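Local structure of hypothetical membrane protein (Corynebacterium glutamicum, 6JSB) at residues E155-T160 with L190-V195; G161-T166 with A184-N189. The protein binds heme and probably passes it along the heme uptake machinery of Corynebacterium glutamicum. All blocks are in the same frame, centred on the assembly; numbering follows the deposited sequence. Where two conformers were deposited one is given.

Both contacts join the same two antiparallel neighbours, strand 156-165 and strand 186-198, within the large antiparallel sheet of this HtaA-family domain. Along the chain, residues 161-189 fall between the two segments of interaction 1, and the contacts meet through the V159 O to L188 N hydrogen bond and the T160 OG1 and T187 OG1 hydroxyl pair. Interaction 2, nearer the centre of the chain, is mostly buried; between its segments, a T163 hydroxyl bond to A184 O lies beyond the single hydrogen-bonded pair G161-I186. Interaction 1 lies farther out and is only partly buried: three backbone bonds hold it, V157 and L190 pack on the buried face, and the E155 carboxylate and T158 O bind two calcium ions at its exposed side.

Interaction 1 of 2, residues E155-T160 with L190-V195; sequences ENVTVT and LTNEVV. With CA (calcium ion), chain E; CA (calcium ion), chain D.
An antiparallel beta ladder joins E155-T160 to L190-V195, well away from the heme end of the antiparallel HtaA sheet. Its tight part is the hydrogen-bonded pair V157 and L190, which exchanges two nearly straight backbone bonds: L190 N to V157 O at 2.8 Å and V157 N to L190 O at 3.0 Å. The side chains of this pair lie on the buried face, with V157 CB 4.1 Å from L190 CB, and L152 also touches L190. Beside them the V157 and N192 side chains cross obliquely, CG2 3.5 Å from ND2. The N192 amide is buried but satisfied at both ends, ND2 giving to Q154 O and OD1 pairing with T8 OG1 of strand 2-14. N192 N closes the ladder on an in-plane lone pair of E155 O (2.8 Å), which also takes a CA-H...O contact from T191 CA.

The face carrying N156 and T191, an exposed non-hydrogen-bonded pair, is looser. On the solvent side, the backbone carbonyl T158 O binds one calcium along with three waters. The E155 carboxylate, its CG anti to the backbone N (chi1 -180°), reaches a second calcium, which OE1 and OE2 grip together at 2.5 and 2.4 Å, with two waters alongside.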
loop_
_atom_site.group_PDB
_atom_site.type_symbol
_atom_site.label_atom_id
_atom_site.label_comp_id
_atom_site.label_asym_id
_atom_site.label_seq_id
_atom_site.Cartn_x
_atom_site.Cartn_y
_atom_site.Cartn_z
ATOM N N GLU A 155 -11.399 20.117 11.323
ATOM C CA GLU A 155 -10.089 20.015 11.966
ATOM C C GLU A 155 -9.690 18.571 12.239
ATOM O O GLU A 155 -8.513 18.207 12.079
ATOM C CB GLU A 155 -10.105 20.829 13.255
ATOM C CG GLU A 155 -8.788 20.785 13.972
ATOM C CD GLU A 155 -8.746 21.690 15.216
ATOM O OE1 GLU A 155 -8.580 22.908 15.062
ATOM O OE2 GLU A 155 -8.864 21.151 16.335
ATOM N N ASN A 156 -10.626 17.741 12.701
ATOM C CA ASN A 156 -10.278 16.381 13.114
ATOM C C ASN A 156 -11.133 15.431 12.305
ATOM O O ASN A 156 -12.363 15.515 12.349
ATOM C CB ASN A 156 -10.496 16.176 14.607
ATOM C CG ASN A 156 -9.751 17.209 15.438
ATOM O OD1 ASN A 156 -8.524 17.182 15.491
ATOM N ND2 ASN A 156 -10.476 18.144 16.015
ATOM N N VAL A 157 -10.492 14.590 11.504
ATOM C CA VAL A 157 -11.185 13.715 10.570
ATOM C C VAL A 157 -10.744 12.284 10.864
ATOM O O VAL A 157 -9.541 12.006 10.887
ATOM C CB VAL A 157 -10.866 14.078 9.117
ATOM C CG1 VAL A 157 -11.418 12.980 8.142
ATOM C CG2 VAL A 157 -11.477 15.486 8.775
ATOM N N THR A 158 -11.702 11.392 11.141
ATOM C CA THR A 158 -11.419 9.940 11.179
ATOM C C THR A 158 -12.468 9.299 10.282
ATOM O O THR A 158 -13.644 9.278 10.646
ATOM C CB THR A 158 -11.547 9.361 12.587
ATOM O OG1 THR A 158 -10.633 10.023 13.481
ATOM C CG2 THR A 158 -11.253 7.923 12.570
ATOM N N VAL A 159 -12.067 8.803 9.110
ATOM C CA VAL A 159 -13.019 8.296 8.117
ATOM C C VAL A 159 -12.414 7.019 7.541
ATOM O O VAL A 159 -11.220 7.000 7.229
ATOM C CB VAL A 159 -13.266 9.328 6.985
ATOM C CG1 VAL A 159 -14.077 8.702 5.852
ATOM C CG2 VAL A 159 -13.950 10.570 7.518
ATOM N N THR A 160 -13.241 5.963 7.353
ATOM C CA THR A 160 -12.774 4.707 6.792
ATOM C C THR A 160 -13.417 4.466 5.442
ATOM O O THR A 160 -14.594 4.788 5.260
ATOM C CB THR A 160 -13.109 3.560 7.755
ATOM O OG1 THR A 160 -12.268 3.792 8.918
ATOM C CG2 THR A 160 -12.741 2.248 7.141
ATOM N N LEU A 190 -6.785 12.225 10.412
ATOM C CA LEU A 190 -6.180 13.456 9.914
ATOM C C LEU A 190 -6.415 14.589 10.903
ATOM O O LEU A 190 -7.487 14.682 11.495
ATOM C CB LEU A 190 -6.804 13.889 8.577
ATOM C CG LEU A 190 -6.808 12.817 7.489
ATOM C CD1 LEU A 190 -7.508 13.365 6.236
ATOM C CD2 LEU A 190 -5.364 12.311 7.228
ATOM N N THR A 191 -5.459 15.517 10.977
ATOM C CA THR A 191 -5.637 16.803 11.645
ATOM C C THR A 191 -5.420 17.847 10.563
ATOM O O THR A 191 -4.375 17.844 9.912
ATOM C CB THR A 191 -4.621 16.952 12.787
ATOM O OG1 THR A 191 -4.842 15.902 13.738
ATOM C CG2 THR A 191 -4.758 18.320 13.482
ATOM N N ASN A 192 -6.404 18.736 10.359
ATOM C CA ASN A 192 -6.356 19.742 9.297
ATOM C C ASN A 192 -6.308 21.096 9.967
ATOM O O ASN A 192 -7.286 21.512 10.598
ATOM C CB ASN A 192 -7.574 19.658 8.373
ATOM C CG ASN A 192 -7.672 18.323 7.703
ATOM O OD1 ASN A 192 -6.760 17.946 6.940
ATOM N ND2 ASN A 192 -8.752 17.585 7.967
ATOM N N GLU A 193 -5.183 21.795 9.831
ATOM C CA GLU A 193 -5.046 23.145 10.403
ATOM C C GLU A 193 -5.427 24.137 9.313
ATOM O O GLU A 193 -4.729 24.239 8.299
ATOM C CB GLU A 193 -3.626 23.379 10.899
ATOM N N VAL A 194 -6.547 24.845 9.504
ATOM C CA VAL A 194 -7.122 25.719 8.486
ATOM C C VAL A 194 -6.868 27.155 8.901
ATOM O O VAL A 194 -7.247 27.560 10.007
ATOM C CB VAL A 194 -8.628 25.462 8.303
ATOM C CG1 VAL A 194 -9.223 26.480 7.336
ATOM C CG2 VAL A 194 -8.862 24.026 7.869
ATOM N N VAL A 195 -6.209 27.918 8.034
ATOM C CA VAL A 195 -5.796 29.286 8.333
ATOM C C VAL A 195 -6.370 30.185 7.249
ATOM O O VAL A 195 -6.215 29.894 6.058
ATOM C CB VAL A 195 -4.258 29.398 8.393
ATOM C CG1 VAL A 195 -3.808 30.862 8.449
ATOM C CG2 VAL A 195 -3.703 28.586 9.595
HETATM CA CA CA E . -8.973 23.173 17.563
HETATM CA CA CA D . -15.717 8.546 11.502
HETATM O O HOH W 1 -15.356 6.428 10.447
HETATM O O HOH W 2 -16.643 8.704 9.294
HETATM O O HOH W 3 -16.712 10.827 11.262
HETATM O O HOH W 4 -10.878 24.333 16.909
HETATM O O HOH W 5 -10.865 21.998 18.476
#

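Interaction 2 of 2, residues G161-T166 with A184-N189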
loop_
_atom_site.group_PDB
_atom_site.type_symbol
_atom_site.label_atom_id
_atom_site.label_comp_id
_atom_site.label_asym_id
_atom_site.label_seq_id
_atom_site.Cartn_x
_atom_site.Cartn_y
_atom_site.Cartn_z
ATOM N N GLY A 161 -12.611 3.964 4.522
ATOM C CA GLY A 161 -13.102 3.568 3.197
ATOM C C GLY A 161 -12.843 2.113 2.852
ATOM O O GLY A 161 -11.809 1.528 3.249
ATOM N N GLN A 162 -13.831 1.484 2.187
ATOM C CA GLN A 162 -13.654 0.143 1.622
ATOM C C GLN A 162 -12.882 0.308 0.321
ATOM O O GLN A 162 -13.103 1.286 -0.406
ATOM C CB GLN A 162 -15.002 -0.561 1.335
ATOM C CG GLN A 162 -15.707 -1.120 2.601
ATOM C CD GLN A 162 -17.044 -1.776 2.312
ATOM O OE1 GLN A 162 -17.108 -2.912 1.801
ATOM N NE2 GLN A 162 -18.126 -1.064 2.617
ATOM N N THR A 163 -12.014 -0.662 0.005
ATOM C CA THR A 163 -11.171 -0.616 -1.194
ATOM C C THR A 163 -11.454 -1.824 -2.072
ATOM O O THR A 163 -11.736 -2.917 -1.569
ATOM C CB THR A 163 -9.697 -0.645 -0.831
ATOM O OG1 THR A 163 -9.463 -1.803 -0.000
ATOM C CG2 THR A 163 -9.327 0.610 0.053
ATOM N N LYS A 164 -11.364 -1.609 -3.398
ATOM C CA LYS A 164 -11.530 -2.678 -4.384
ATOM C C LYS A 164 -10.439 -2.556 -5.445
ATOM O O LYS A 164 -10.207 -1.478 -5.960
ATOM C CB LYS A 164 -12.916 -2.609 -5.047
ATOM C CG LYS A 164 -14.034 -3.081 -4.023
ATOM C CD LYS A 164 -15.393 -3.050 -4.709
ATOM C CE LYS A 164 -16.496 -3.729 -3.845
ATOM N NZ LYS A 164 -16.359 -3.441 -2.389
ATOM N N LEU A 165 -9.811 -3.674 -5.771
ATOM C CA LEU A 165 -8.691 -3.711 -6.711
ATOM C C LEU A 165 -9.145 -3.270 -8.096
ATOM O O LEU A 165 -10.195 -3.694 -8.599
ATOM C CB LEU A 165 -8.180 -5.154 -6.786
ATOM C CG LEU A 165 -6.829 -5.379 -7.471
ATOM C CD1 LEU A 165 -5.713 -4.783 -6.560
ATOM C CD2 LEU A 165 -6.678 -6.934 -7.608
ATOM N N THR A 166 -8.304 -2.466 -8.743
ATOM C CA THR A 166 -8.547 -2.090 -10.126
ATOM C C THR A 166 -7.982 -3.127 -11.108
ATOM O O THR A 166 -7.203 -4.029 -10.750
ATOM C CB THR A 166 -7.871 -0.753 -10.440
ATOM O OG1 THR A 166 -6.459 -0.928 -10.284
ATOM C CG2 THR A 166 -8.348 0.387 -9.561
ATOM N N ALA A 184 -7.785 -4.494 1.919
ATOM C CA ALA A 184 -7.999 -4.029 3.296
ATOM C C ALA A 184 -8.621 -2.634 3.294
ATOM O O ALA A 184 -8.319 -1.808 2.448
ATOM C CB ALA A 184 -6.644 -3.936 4.048
ATOM N N PRO A 185 -9.457 -2.321 4.267
ATOM C CA PRO A 185 -10.017 -0.961 4.339
ATOM C C PRO A 185 -8.935 0.029 4.754
ATOM O O PRO A 185 -7.931 -0.343 5.385
ATOM C CB PRO A 185 -11.081 -1.087 5.433
ATOM C CG PRO A 185 -10.508 -2.145 6.312
ATOM C CD PRO A 185 -9.916 -3.150 5.365
ATOM N N ILE A 186 -9.115 1.314 4.373
ATOM C CA ILE A 186 -8.131 2.355 4.708
ATOM C C ILE A 186 -8.800 3.351 5.658
ATOM O O ILE A 186 -9.924 3.782 5.417
ATOM C CB ILE A 186 -7.554 3.042 3.448
ATOM C CG1 ILE A 186 -6.572 4.166 3.807
ATOM C CG2 ILE A 186 -8.683 3.645 2.497
ATOM C CD1 ILE A 186 -5.504 4.396 2.660
ATOM N N THR A 187 -8.152 3.661 6.781
ATOM C CA THR A 187 -8.693 4.651 7.713
ATOM C C THR A 187 -7.786 5.881 7.657
ATOM O O THR A 187 -6.568 5.759 7.785
ATOM C CB THR A 187 -8.746 4.126 9.156
ATOM O OG1 THR A 187 -9.639 3.004 9.221
ATOM C CG2 THR A 187 -9.307 5.201 10.049
ATOM N N LEU A 188 -8.363 7.041 7.485
ATOM C CA LEU A 188 -7.590 8.289 7.495
ATOM C C LEU A 188 -7.778 8.913 8.860
ATOM O O LEU A 188 -8.927 9.135 9.263
ATOM C CB LEU A 188 -8.078 9.258 6.429
ATOM C CG LEU A 188 -8.011 8.700 5.015
ATOM C CD1 LEU A 188 -8.643 9.762 4.007
ATOM C CD2 LEU A 188 -6.520 8.409 4.731
ATOM N N ASN A 189 -6.670 9.184 9.570
ATOM C CA ASN A 189 -6.703 9.817 10.896
ATOM C C ASN A 189 -6.020 11.184 10.688
ATOM O O ASN A 189 -4.794 11.273 10.727
ATOM C CB ASN A 189 -5.926 8.996 11.924
ATOM C CG ASN A 189 -6.349 7.508 11.947
ATOM O OD1 ASN A 189 -7.416 7.192 12.465
ATOM N ND2 ASN A 189 -5.489 6.612 11.414
#
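The flat peptide groups of G161, A184 and I186 are approached in different ways where G161-T166 meets A184-N189. At I186, G161 N comes nearly head-on along the C=O axis, giving a straight bond of 2.8 Å to I186 O. I186 N lies in the plane of the G161 carbonyl, 2.9 Å from G161 O; P185 also packs on G161 O, its CA at 3.3 Å. The A184 carbonyl is addressed over a face. T163 OG1 stands above its plane, 58° out of it and off the lone pairs, yet donates to A184 O at only 2.7 Å. W14 NE1 adds a weak bond to this oxygen.

The first torsion of T163 (54°) explains the geometry, placing OG1 in the crowded position between backbone N and carbonyl carbon and turning CG2 beside the backbone N. From there CG2 meets I186 CG2 at 3.9 Å, the two side chains crossing at about a right angle. I186 keeps CG1 anti to its backbone N, and its longer branch leads away from G161-T166, while the residue also packs against W14 of strand 2-14. Glycine at 161 presents only backbone opposite I186.

Beyond this pair, strand 156-165 continues its backbone bonding with L183 and then with G180 and E181. L165 packs against Y177, a heme-binding residue, and T166 OG1 N-caps helix 167-172 through G169 N. The side chain of A184 is about 10 Å from the bound heme, so this is a hydrogen-bonded antiparallel pair within the large antiparallel sheet, extended by a threonine bond near the heme pocket.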